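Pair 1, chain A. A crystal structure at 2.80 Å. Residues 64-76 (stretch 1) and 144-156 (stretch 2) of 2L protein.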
# COMPACT_ATOMS: atom_id res chain seq x y z
N TYR A 64 -9.05 24.77 -31.44
CA TYR A 64 -10.04 24.63 -30.38
C TYR A 64 -11.37 24.05 -30.84
O TYR A 64 -12.43 24.42 -30.31
CB TYR A 64 -10.30 25.99 -29.72
CG TYR A 64 -9.05 26.69 -29.24
CD1 TYR A 64 -8.12 27.19 -30.15
CD2 TYR A 64 -8.79 26.84 -27.87
CE1 TYR A 64 -6.96 27.82 -29.72
CE2 TYR A 64 -7.63 27.47 -27.43
CZ TYR A 64 -6.72 27.96 -28.36
OH TYR A 64 -5.58 28.60 -27.92
N ASN A 65 -11.33 23.13 -31.81
CA ASN A 65 -12.54 22.52 -32.34
C ASN A 65 -13.53 23.62 -32.73
O ASN A 65 -14.73 23.44 -32.56
CB ASN A 65 -13.18 21.62 -31.30
CG ASN A 65 -12.29 20.48 -30.89
OD1 ASN A 65 -12.05 20.27 -29.71
ND2 ASN A 65 -11.81 19.71 -31.86
N PHE A 66 -13.02 24.74 -33.24
CA PHE A 66 -13.88 25.86 -33.62
C PHE A 66 -14.95 25.55 -34.66
O PHE A 66 -16.13 25.85 -34.44
CB PHE A 66 -13.06 27.04 -34.13
CG PHE A 66 -13.89 28.24 -34.42
CD1 PHE A 66 -14.25 29.11 -33.40
CD2 PHE A 66 -14.36 28.49 -35.69
CE1 PHE A 66 -15.08 30.20 -33.65
CE2 PHE A 66 -15.19 29.58 -35.96
CZ PHE A 66 -15.55 30.44 -34.93
N ASN A 67 -14.56 24.96 -35.78
CA ASN A 67 -15.53 24.64 -36.81
C ASN A 67 -16.63 23.78 -36.21
O ASN A 67 -17.81 24.02 -36.48
CB ASN A 67 -14.87 23.91 -37.98
CG ASN A 67 -13.74 24.71 -38.59
OD1 ASN A 67 -13.78 25.93 -38.62
ND2 ASN A 67 -12.72 24.01 -39.08
N PHE A 68 -16.26 22.80 -35.39
CA PHE A 68 -17.25 21.93 -34.76
C PHE A 68 -18.26 22.73 -33.95
O PHE A 68 -19.46 22.63 -34.16
CB PHE A 68 -16.59 20.91 -33.86
CG PHE A 68 -17.55 20.20 -32.95
CD1 PHE A 68 -18.25 19.08 -33.40
CD2 PHE A 68 -17.79 20.67 -31.65
CE1 PHE A 68 -19.17 18.44 -32.58
CE2 PHE A 68 -18.71 20.03 -30.82
CZ PHE A 68 -19.41 18.91 -31.29
N TRP A 69 -17.75 23.53 -33.02
CA TRP A 69 -18.62 24.32 -32.17
C TRP A 69 -19.42 25.38 -32.92
O TRP A 69 -20.63 25.53 -32.72
CB TRP A 69 -17.80 24.98 -31.05
CG TRP A 69 -17.35 24.00 -30.01
CD1 TRP A 69 -16.07 23.65 -29.70
CD2 TRP A 69 -18.20 23.20 -29.16
NE1 TRP A 69 -16.06 22.68 -28.72
CE2 TRP A 69 -17.35 22.39 -28.37
CE3 TRP A 69 -19.59 23.09 -29.00
CZ2 TRP A 69 -17.85 21.47 -27.42
CZ3 TRP A 69 -20.09 22.18 -28.06
CH2 TRP A 69 -19.22 21.39 -27.28
N TYR A 70 -18.76 26.13 -33.79
CA TYR A 70 -19.47 27.15 -34.54
C TYR A 70 -20.71 26.54 -35.19
O TYR A 70 -21.83 27.03 -35.04
CB TYR A 70 -18.58 27.74 -35.63
CG TYR A 70 -19.37 28.62 -36.56
CD1 TYR A 70 -19.72 29.92 -36.18
CD2 TYR A 70 -19.83 28.14 -37.78
CE1 TYR A 70 -20.51 30.71 -36.99
CE2 TYR A 70 -20.63 28.91 -38.60
CZ TYR A 70 -20.97 30.21 -38.19
OH TYR A 70 -21.79 31.00 -38.97
N SER A 71 -20.49 25.47 -35.94
CA SER A 71 -21.57 24.81 -36.63
C SER A 71 -22.67 24.29 -35.70
O SER A 71 -23.85 24.55 -35.92
CB SER A 71 -21.00 23.66 -37.45
OG SER A 71 -22.05 22.90 -38.01
N LEU A 72 -22.29 23.56 -34.66
CA LEU A 72 -23.26 23.00 -33.74
C LEU A 72 -23.97 24.08 -32.96
O LEU A 72 -25.12 23.92 -32.59
CB LEU A 72 -22.58 22.02 -32.79
CG LEU A 72 -23.52 21.36 -31.79
CD1 LEU A 72 -24.70 20.71 -32.50
CD2 LEU A 72 -22.73 20.35 -30.99
N MET A 73 -23.29 25.19 -32.69
CA MET A 73 -23.92 26.28 -31.94
C MET A 73 -24.86 27.04 -32.86
O MET A 73 -25.90 27.52 -32.45
CB MET A 73 -22.87 27.22 -31.39
CG MET A 73 -22.04 26.58 -30.32
SD MET A 73 -20.96 27.73 -29.53
CE MET A 73 -22.18 28.83 -28.80
N LYS A 74 -24.48 27.15 -34.12
CA LYS A 74 -25.32 27.82 -35.09
C LYS A 74 -26.63 27.01 -35.15
O LYS A 74 -27.71 27.57 -35.12
CB LYS A 74 -24.63 27.81 -36.45
CG LYS A 74 -25.42 28.51 -37.53
CD LYS A 74 -24.78 28.30 -38.87
CE LYS A 74 -25.70 28.75 -39.99
NZ LYS A 74 -25.06 28.52 -41.33
N GLU A 75 -26.51 25.68 -35.22
CA GLU A 75 -27.69 24.81 -35.27
C GLU A 75 -28.55 25.05 -34.04
O GLU A 75 -29.76 25.21 -34.14
CB GLU A 75 -27.27 23.34 -35.32
CG GLU A 75 -28.43 22.38 -35.50
CD GLU A 75 -28.07 20.94 -35.20
OE1 GLU A 75 -27.08 20.44 -35.77
OE2 GLU A 75 -28.78 20.30 -34.39
N THR A 76 -27.92 25.08 -32.87
CA THR A 76 -28.62 25.27 -31.61
C THR A 76 -29.32 26.62 -31.54
O THR A 76 -30.42 26.72 -31.03
CB THR A 76 -27.67 25.17 -30.43
OG1 THR A 76 -27.04 23.88 -30.45
CG2 THR A 76 -28.44 25.35 -29.11
N LYS A 144 -30.44 13.65 -27.50
CA LYS A 144 -31.10 13.27 -28.75
C LYS A 144 -30.23 13.59 -29.96
O LYS A 144 -30.26 12.88 -30.96
CB LYS A 144 -32.43 14.01 -28.88
CG LYS A 144 -33.43 13.74 -27.77
CD LYS A 144 -34.03 12.33 -27.86
CE LYS A 144 -34.94 12.19 -29.07
NZ LYS A 144 -35.53 10.83 -29.17
N ASN A 145 -29.45 14.67 -29.86
CA ASN A 145 -28.59 15.12 -30.95
C ASN A 145 -27.55 14.10 -31.40
O ASN A 145 -26.87 13.46 -30.59
CB ASN A 145 -27.89 16.43 -30.57
CG ASN A 145 -27.20 17.08 -31.76
OD1 ASN A 145 -26.28 16.51 -32.36
ND2 ASN A 145 -27.65 18.28 -32.12
N THR A 146 -27.42 13.97 -32.71
CA THR A 146 -26.48 13.04 -33.29
C THR A 146 -25.02 13.30 -32.91
O THR A 146 -24.20 12.39 -32.92
CB THR A 146 -26.64 13.04 -34.82
OG1 THR A 146 -25.45 12.53 -35.42
CG2 THR A 146 -26.91 14.44 -35.32
N LEU A 147 -24.71 14.54 -32.56
CA LEU A 147 -23.33 14.89 -32.20
C LEU A 147 -23.07 14.92 -30.70
O LEU A 147 -21.98 15.30 -30.27
CB LEU A 147 -22.95 16.24 -32.80
CG LEU A 147 -22.88 16.27 -34.32
CD1 LEU A 147 -22.62 17.68 -34.79
CD2 LEU A 147 -21.78 15.33 -34.79
N TRP A 148 -24.06 14.52 -29.91
CA TRP A 148 -23.93 14.51 -28.46
C TRP A 148 -22.62 13.87 -27.99
O TRP A 148 -21.96 14.39 -27.08
CB TRP A 148 -25.11 13.76 -27.83
CG TRP A 148 -25.08 13.76 -26.35
CD1 TRP A 148 -25.02 12.66 -25.52
CD2 TRP A 148 -25.09 14.90 -25.49
NE1 TRP A 148 -24.99 13.06 -24.21
CE2 TRP A 148 -25.03 14.43 -24.16
CE3 TRP A 148 -25.14 16.29 -25.72
CZ2 TRP A 148 -25.03 15.29 -23.06
CZ3 TRP A 148 -25.14 17.14 -24.63
CH2 TRP A 148 -25.08 16.64 -23.31
N LYS A 149 -22.25 12.76 -28.62
CA LYS A 149 -21.03 12.07 -28.23
C LYS A 149 -19.84 13.00 -28.31
O LYS A 149 -18.93 12.93 -27.48
CB LYS A 149 -20.81 10.82 -29.11
CG LYS A 149 -21.94 9.79 -29.02
CD LYS A 149 -22.34 9.49 -27.56
CE LYS A 149 -23.71 8.81 -27.47
NZ LYS A 149 -24.29 8.88 -26.10
N ASP A 150 -19.84 13.88 -29.31
CA ASP A 150 -18.73 14.81 -29.45
C ASP A 150 -18.79 15.89 -28.38
O ASP A 150 -17.75 16.34 -27.89
CB ASP A 150 -18.73 15.44 -30.84
CG ASP A 150 -18.30 14.46 -31.91
OD1 ASP A 150 -17.25 13.82 -31.74
OD2 ASP A 150 -19.02 14.34 -32.93
N VAL A 151 -20.00 16.30 -28.02
CA VAL A 151 -20.16 17.31 -26.99
C VAL A 151 -19.57 16.76 -25.71
O VAL A 151 -18.73 17.40 -25.09
CB VAL A 151 -21.63 17.65 -26.76
CG1 VAL A 151 -21.77 18.58 -25.58
CG2 VAL A 151 -22.21 18.30 -27.99
N LYS A 152 -19.99 15.55 -25.33
CA LYS A 152 -19.49 14.90 -24.12
C LYS A 152 -17.97 14.89 -24.10
O LYS A 152 -17.34 15.24 -23.11
CB LYS A 152 -19.97 13.46 -24.04
CG LYS A 152 -21.35 13.26 -23.45
CD LYS A 152 -21.68 11.78 -23.45
CE LYS A 152 -23.03 11.52 -22.81
NZ LYS A 152 -23.42 10.10 -22.95
N ALA A 153 -17.39 14.49 -25.21
CA ALA A 153 -15.95 14.40 -25.33
C ALA A 153 -15.22 15.74 -25.30
O ALA A 153 -14.28 15.92 -24.52
CB ALA A 153 -15.60 13.65 -26.60
N TYR A 154 -15.65 16.69 -26.13
CA TYR A 154 -15.00 17.99 -26.18
C TYR A 154 -15.27 18.86 -24.97
O TYR A 154 -14.34 19.37 -24.37
CB TYR A 154 -15.43 18.74 -27.45
CG TYR A 154 -14.95 18.09 -28.72
CD1 TYR A 154 -15.68 18.21 -29.90
CD2 TYR A 154 -13.77 17.36 -28.74
CE1 TYR A 154 -15.24 17.62 -31.07
CE2 TYR A 154 -13.32 16.77 -29.90
CZ TYR A 154 -14.06 16.90 -31.06
OH TYR A 154 -13.61 16.32 -32.21
N LEU A 155 -16.53 19.02 -24.61
CA LEU A 155 -16.89 19.86 -23.47
C LEU A 155 -16.71 19.11 -22.16
O LEU A 155 -16.05 19.59 -21.23
CB LEU A 155 -18.33 20.35 -23.61
CG LEU A 155 -18.87 21.09 -22.39
CD1 LEU A 155 -18.05 22.34 -22.10
CD2 LEU A 155 -20.33 21.46 -22.64
N GLY A 156 -17.31 17.93 -22.08
CA GLY A 156 -17.18 17.16 -20.86
C GLY A 156 -15.74 16.84 -20.52
O GLY A 156 -15.31 17.00 -19.38

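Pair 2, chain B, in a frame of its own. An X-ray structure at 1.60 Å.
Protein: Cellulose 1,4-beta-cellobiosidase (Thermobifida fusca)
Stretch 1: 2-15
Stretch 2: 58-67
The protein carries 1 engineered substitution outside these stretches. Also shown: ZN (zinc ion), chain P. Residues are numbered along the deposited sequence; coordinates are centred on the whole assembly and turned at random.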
# COMPACT_ATOMS: atom_id res chain seq x y z
N TYR B 2 -19.14 -13.07 -18.84
CA TYR B 2 -18.05 -12.66 -17.97
C TYR B 2 -18.24 -13.22 -16.58
O TYR B 2 -17.30 -13.26 -15.85
CB TYR B 2 -17.80 -11.09 -17.98
CG TYR B 2 -17.02 -10.62 -19.16
CD1 TYR B 2 -15.70 -10.89 -19.24
CD2 TYR B 2 -17.60 -9.94 -20.25
CE1 TYR B 2 -14.95 -10.57 -20.34
CE2 TYR B 2 -16.84 -9.58 -21.35
CZ TYR B 2 -15.48 -9.89 -21.39
OH TYR B 2 -14.67 -9.59 -22.48
N ASP B 3 -19.44 -13.57 -16.12
CA ASP B 3 -19.58 -14.19 -14.81
C ASP B 3 -18.94 -15.61 -14.94
O ASP B 3 -18.33 -16.06 -13.97
CB ASP B 3 -21.04 -14.24 -14.33
CG ASP B 3 -21.44 -13.07 -13.28
OD1 ASP B 3 -22.73 -12.93 -13.18
OD2 ASP B 3 -20.57 -12.31 -12.63
N GLN B 4 -19.00 -16.26 -16.09
CA GLN B 4 -18.28 -17.56 -16.34
C GLN B 4 -16.77 -17.37 -16.28
O GLN B 4 -16.08 -18.12 -15.63
CB GLN B 4 -18.62 -18.24 -17.68
CG GLN B 4 -19.55 -19.42 -17.43
CD GLN B 4 -20.77 -19.04 -16.58
OE1 GLN B 4 -20.81 -19.24 -15.34
NE2 GLN B 4 -21.79 -18.44 -17.27
N ALA B 5 -16.37 -16.22 -16.85
CA ALA B 5 -14.89 -15.84 -16.83
C ALA B 5 -14.46 -15.57 -15.41
O ALA B 5 -13.33 -15.98 -15.04
CB ALA B 5 -14.60 -14.71 -17.75
N PHE B 6 -15.29 -14.83 -14.66
CA PHE B 6 -14.99 -14.61 -13.24
C PHE B 6 -14.79 -15.98 -12.56
O PHE B 6 -13.84 -16.20 -11.85
CB PHE B 6 -16.08 -13.82 -12.54
CG PHE B 6 -15.97 -13.90 -11.05
CD1 PHE B 6 -15.00 -13.26 -10.37
CD2 PHE B 6 -16.85 -14.70 -10.35
CE1 PHE B 6 -14.85 -13.42 -8.97
CE2 PHE B 6 -16.74 -14.83 -8.99
CZ PHE B 6 -15.74 -14.24 -8.30
N LEU B 7 -15.76 -16.86 -12.73
CA LEU B 7 -15.69 -18.08 -11.92
C LEU B 7 -14.45 -18.90 -12.36
O LEU B 7 -13.87 -19.53 -11.51
CB LEU B 7 -17.01 -18.88 -12.05
CG LEU B 7 -18.17 -18.36 -11.26
CD1 LEU B 7 -19.48 -18.97 -11.88
CD2 LEU B 7 -17.93 -18.55 -9.71
N GLU B 8 -14.10 -18.88 -13.61
CA GLU B 8 -12.92 -19.63 -14.11
C GLU B 8 -11.65 -19.10 -13.45
O GLU B 8 -10.80 -19.86 -12.99
CB GLU B 8 -12.84 -19.57 -15.61
CG GLU B 8 -11.56 -20.10 -16.15
CD GLU B 8 -11.53 -20.07 -17.62
OE1 GLU B 8 -11.75 -18.97 -18.28
OE2 GLU B 8 -11.11 -21.23 -18.09
N GLN B 9 -11.49 -17.78 -13.51
CA GLN B 9 -10.33 -17.14 -12.88
C GLN B 9 -10.30 -17.36 -11.37
O GLN B 9 -9.25 -17.68 -10.79
CB GLN B 9 -10.39 -15.64 -13.26
CG GLN B 9 -9.26 -14.78 -12.71
CD GLN B 9 -7.89 -15.04 -13.29
OE1 GLN B 9 -7.65 -15.94 -14.13
NE2 GLN B 9 -6.93 -14.24 -12.83
N TYR B 10 -11.45 -17.17 -10.66
CA TYR B 10 -11.60 -17.46 -9.27
C TYR B 10 -11.09 -18.87 -8.98
O TYR B 10 -10.34 -19.11 -8.03
CB TYR B 10 -13.05 -17.26 -8.87
CG TYR B 10 -13.35 -17.60 -7.44
CD1 TYR B 10 -13.66 -18.91 -7.10
CD2 TYR B 10 -13.25 -16.67 -6.41
CE1 TYR B 10 -13.89 -19.27 -5.78
CE2 TYR B 10 -13.45 -17.01 -5.12
CZ TYR B 10 -13.79 -18.30 -4.73
OH TYR B 10 -14.04 -18.62 -3.41
N GLU B 11 -11.58 -19.87 -9.75
CA GLU B 11 -11.18 -21.25 -9.54
C GLU B 11 -9.72 -21.49 -9.66
O GLU B 11 -9.13 -22.18 -8.86
CB GLU B 11 -12.02 -22.18 -10.47
CG GLU B 11 -11.97 -23.67 -10.07
CD GLU B 11 -10.67 -24.38 -10.44
OE1 GLU B 11 -9.91 -23.98 -11.35
OE2 GLU B 11 -10.42 -25.40 -9.76
N LYS B 12 -9.10 -20.86 -10.62
CA LYS B 12 -7.62 -20.92 -10.73
C LYS B 12 -6.86 -20.40 -9.51
O LYS B 12 -5.95 -20.96 -9.02
CB LYS B 12 -7.17 -20.18 -11.99
CG LYS B 12 -7.46 -20.85 -13.34
CD LYS B 12 -7.21 -19.93 -14.52
CE LYS B 12 -7.53 -20.46 -15.89
NZ LYS B 12 -7.21 -19.52 -16.95
N ILE B 13 -7.34 -19.25 -9.02
CA ILE B 13 -6.71 -18.58 -7.89
C ILE B 13 -6.84 -19.49 -6.67
O ILE B 13 -5.95 -19.61 -5.80
CB ILE B 13 -7.32 -17.19 -7.71
CG1 ILE B 13 -6.98 -16.27 -8.84
CG2 ILE B 13 -6.75 -16.61 -6.45
CD1 ILE B 13 -7.72 -15.01 -8.85
N LYS B 14 -7.99 -20.15 -6.51
CA LYS B 14 -8.29 -20.91 -5.30
C LYS B 14 -7.87 -22.41 -5.42
O LYS B 14 -8.01 -23.12 -4.40
CB LYS B 14 -9.80 -20.82 -4.98
CG LYS B 14 -10.29 -19.42 -4.70
CD LYS B 14 -9.72 -18.85 -3.42
CE LYS B 14 -10.01 -19.63 -2.20
NZ LYS B 14 -11.45 -19.80 -1.91
N ASP B 15 -7.47 -22.85 -6.61
CA ASP B 15 -7.01 -24.25 -6.76
C ASP B 15 -5.61 -24.43 -6.16
O ASP B 15 -4.67 -23.77 -6.54
CB ASP B 15 -7.11 -24.62 -8.27
CG ASP B 15 -6.75 -26.08 -8.54
OD1 ASP B 15 -5.91 -26.66 -7.82
OD2 ASP B 15 -7.28 -26.60 -9.51
N TRP B 58 -11.57 -8.94 -1.46
CA TRP B 58 -12.28 -8.50 -2.64
C TRP B 58 -12.76 -9.69 -3.49
O TRP B 58 -13.92 -9.75 -3.98
CB TRP B 58 -11.45 -7.56 -3.50
CG TRP B 58 -12.15 -6.59 -4.34
CD1 TRP B 58 -13.49 -6.47 -4.65
CD2 TRP B 58 -11.49 -5.46 -4.97
NE1 TRP B 58 -13.70 -5.36 -5.43
CE2 TRP B 58 -12.48 -4.73 -5.66
CE3 TRP B 58 -10.14 -5.06 -5.03
CZ2 TRP B 58 -12.19 -3.58 -6.41
CZ3 TRP B 58 -9.83 -3.89 -5.78
CH2 TRP B 58 -10.86 -3.15 -6.42
N LEU B 59 -11.88 -10.72 -3.65
CA LEU B 59 -12.22 -11.85 -4.44
C LEU B 59 -13.38 -12.63 -3.81
O LEU B 59 -14.31 -13.03 -4.54
CB LEU B 59 -11.02 -12.76 -4.49
CG LEU B 59 -11.12 -14.03 -5.38
CD1 LEU B 59 -11.07 -13.67 -6.85
CD2 LEU B 59 -10.02 -15.01 -5.02
N GLU B 60 -13.31 -12.84 -2.51
CA GLU B 60 -14.40 -13.55 -1.85
C GLU B 60 -15.67 -12.77 -1.76
O GLU B 60 -16.74 -13.38 -1.73
CB GLU B 60 -13.93 -14.09 -0.47
CG GLU B 60 -12.75 -15.05 -0.53
CD GLU B 60 -12.95 -16.35 -1.23
OE1 GLU B 60 -13.91 -16.48 -2.06
OE2 GLU B 60 -12.09 -17.22 -0.99
N ALA B 61 -15.58 -11.43 -1.78
CA ALA B 61 -16.84 -10.67 -1.75
C ALA B 61 -17.56 -10.85 -3.07
O ALA B 61 -18.81 -11.00 -3.15
CB ALA B 61 -16.54 -9.18 -1.45
N TYR B 62 -16.86 -10.79 -4.20
CA TYR B 62 -17.45 -11.05 -5.52
C TYR B 62 -17.91 -12.50 -5.61
O TYR B 62 -18.96 -12.75 -6.19
CB TYR B 62 -16.51 -10.74 -6.67
CG TYR B 62 -16.73 -9.34 -7.25
CD1 TYR B 62 -15.76 -8.37 -7.14
CD2 TYR B 62 -17.90 -9.06 -7.87
CE1 TYR B 62 -15.95 -7.10 -7.66
CE2 TYR B 62 -18.12 -7.77 -8.37
CZ TYR B 62 -17.11 -6.79 -8.29
OH TYR B 62 -17.27 -5.45 -8.72
N TYR B 63 -17.23 -13.43 -5.00
CA TYR B 63 -17.75 -14.77 -4.91
C TYR B 63 -19.10 -14.81 -4.20
O TYR B 63 -20.04 -15.49 -4.67
CB TYR B 63 -16.74 -15.73 -4.26
CG TYR B 63 -17.20 -17.20 -4.31
CD1 TYR B 63 -17.10 -17.90 -5.51
CD2 TYR B 63 -17.82 -17.76 -3.24
CE1 TYR B 63 -17.52 -19.22 -5.57
CE2 TYR B 63 -18.26 -19.09 -3.26
CZ TYR B 63 -18.10 -19.78 -4.43
OH TYR B 63 -18.59 -21.11 -4.60
N GLY B 64 -19.24 -14.14 -3.08
CA GLY B 64 -20.56 -13.95 -2.47
C GLY B 64 -21.61 -13.36 -3.32
O GLY B 64 -22.75 -13.79 -3.32
N ARG B 65 -21.26 -12.35 -4.10
CA ARG B 65 -22.20 -11.73 -5.02
C ARG B 65 -22.74 -12.72 -6.01
O ARG B 65 -23.95 -12.82 -6.24
CB ARG B 65 -21.60 -10.56 -5.79
CG ARG B 65 -22.55 -9.89 -6.76
CD ARG B 65 -21.96 -8.77 -7.62
NE ARG B 65 -23.09 -8.15 -8.32
CZ ARG B 65 -23.67 -8.64 -9.38
NH1 ARG B 65 -23.16 -9.62 -10.15
NH2 ARG B 65 -24.80 -8.05 -9.75
N VAL B 66 -21.83 -13.50 -6.55
CA VAL B 66 -22.14 -14.34 -7.67
C VAL B 66 -22.89 -15.61 -7.16
O VAL B 66 -23.81 -16.12 -7.86
CB VAL B 66 -20.85 -14.75 -8.46
CG1 VAL B 66 -21.11 -15.89 -9.40
CG2 VAL B 66 -20.33 -13.53 -9.26
N THR B 67 -22.58 -16.09 -6.00
CA THR B 67 -23.10 -17.39 -5.53
C THR B 67 -24.04 -17.31 -4.36
O THR B 67 -24.74 -18.30 -4.02
CB THR B 67 -21.98 -18.36 -5.12
OG1 THR B 67 -21.28 -17.88 -3.93
CG2 THR B 67 -21.02 -18.65 -6.25
ZN ZN P . -9.13 -26.76 -10.18
O HOH W 1 -20.52 -10.32 -10.75
O HOH W 2 -24.32 -11.02 -11.99

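Two helix pairs with one backbone arrangement. In both, two helices run closer to antiparallel than parallel, their N-to-C directions at 136° in pair 1 and 135° in pair 2, with axes approaching to 11.8 and 11.2 Å; 14 central residues superpose with an RMSD of 0.5 Å. The buried surface is 478 Å² in pair 1 and 563 Å² in pair 2.

The fixed point is a phenylalanine. Phe68(A) and Phe6(B) coincide, with side-chain centres 0.1 Å apart, and both take chi1 t and point toward the partner helix. Their surroundings match at all four positions, but only the leucine, Leu147(A) and Leu59(B), is the same residue in both. Phe68(A) touches Leu147(A), Asp150(A), Val151(A) and Tyr154(A); Phe6(B) sits as a knob among the equivalent Leu59(B), Tyr62(B), Tyr63(B) and Val66(B). In pair 1 the edge of Tyr154(A) meets the face of Phe68(A), ring planes at 78° and centroids 5.0 Å apart. In pair 2 the smaller Val66(B) holds that position, its CG2 3.8 Å from Phe6(B) CD2.

One turn along, Leu72(A) matches Tyr10(B), and a position each of them contacts, Val151(A) in pair 1 and Tyr63(B) in pair 2, also differs. Leu72(A) CD2 packs on Val151(A) CG2 at 3.7 Å, a purely aliphatic contact. Tyr10(B) instead lies in an offset stack with Tyr63(B), the counterpart of Val151(A), with planes at 14° and centroids 4.5 Å apart. Its hydroxyl adds polarity: Tyr10(B) OH donates to Glu60(B) OE1 at 2.5 Å, while Lys14(B) NZ forms a salt bridge to Glu60(B) OE2 at 2.8 Å, so one carboxylate ties down two side chains. The matching Trp148(A) points away and makes no contact across pair 1.

Bulk is also redistributed at Trp69(A) and Leu7(B). Both leave the backbone sideways, yet their ends come nearer the partner. The indole reaches Tyr154(A), with Trp69(A) CZ2 3.6 Å from Tyr154(A) CB, and also touches Val151(A) and Leu155(A). Leu7(B) CD2 touches Tyr63(B) CE1 and Val66(B) CG1, each at 4.2 Å.

Asn65(A) and Asp3(B) match closely but work differently. Asn65(A) OD1 lies over a face of the Tyr154(A) ring, 3.5 Å from Tyr154(A) CD2. Asp3(B) OD2 lies 3.6 Å from Val66(B) CG2 and stays 4.5 Å from Arg65(B) NH1, beyond a salt bridge; two waters fill the gap, each donating to an Asp3(B) carboxylate oxygen and accepting from Arg65(B) NH1. The matching Ala153(A) does not reach across.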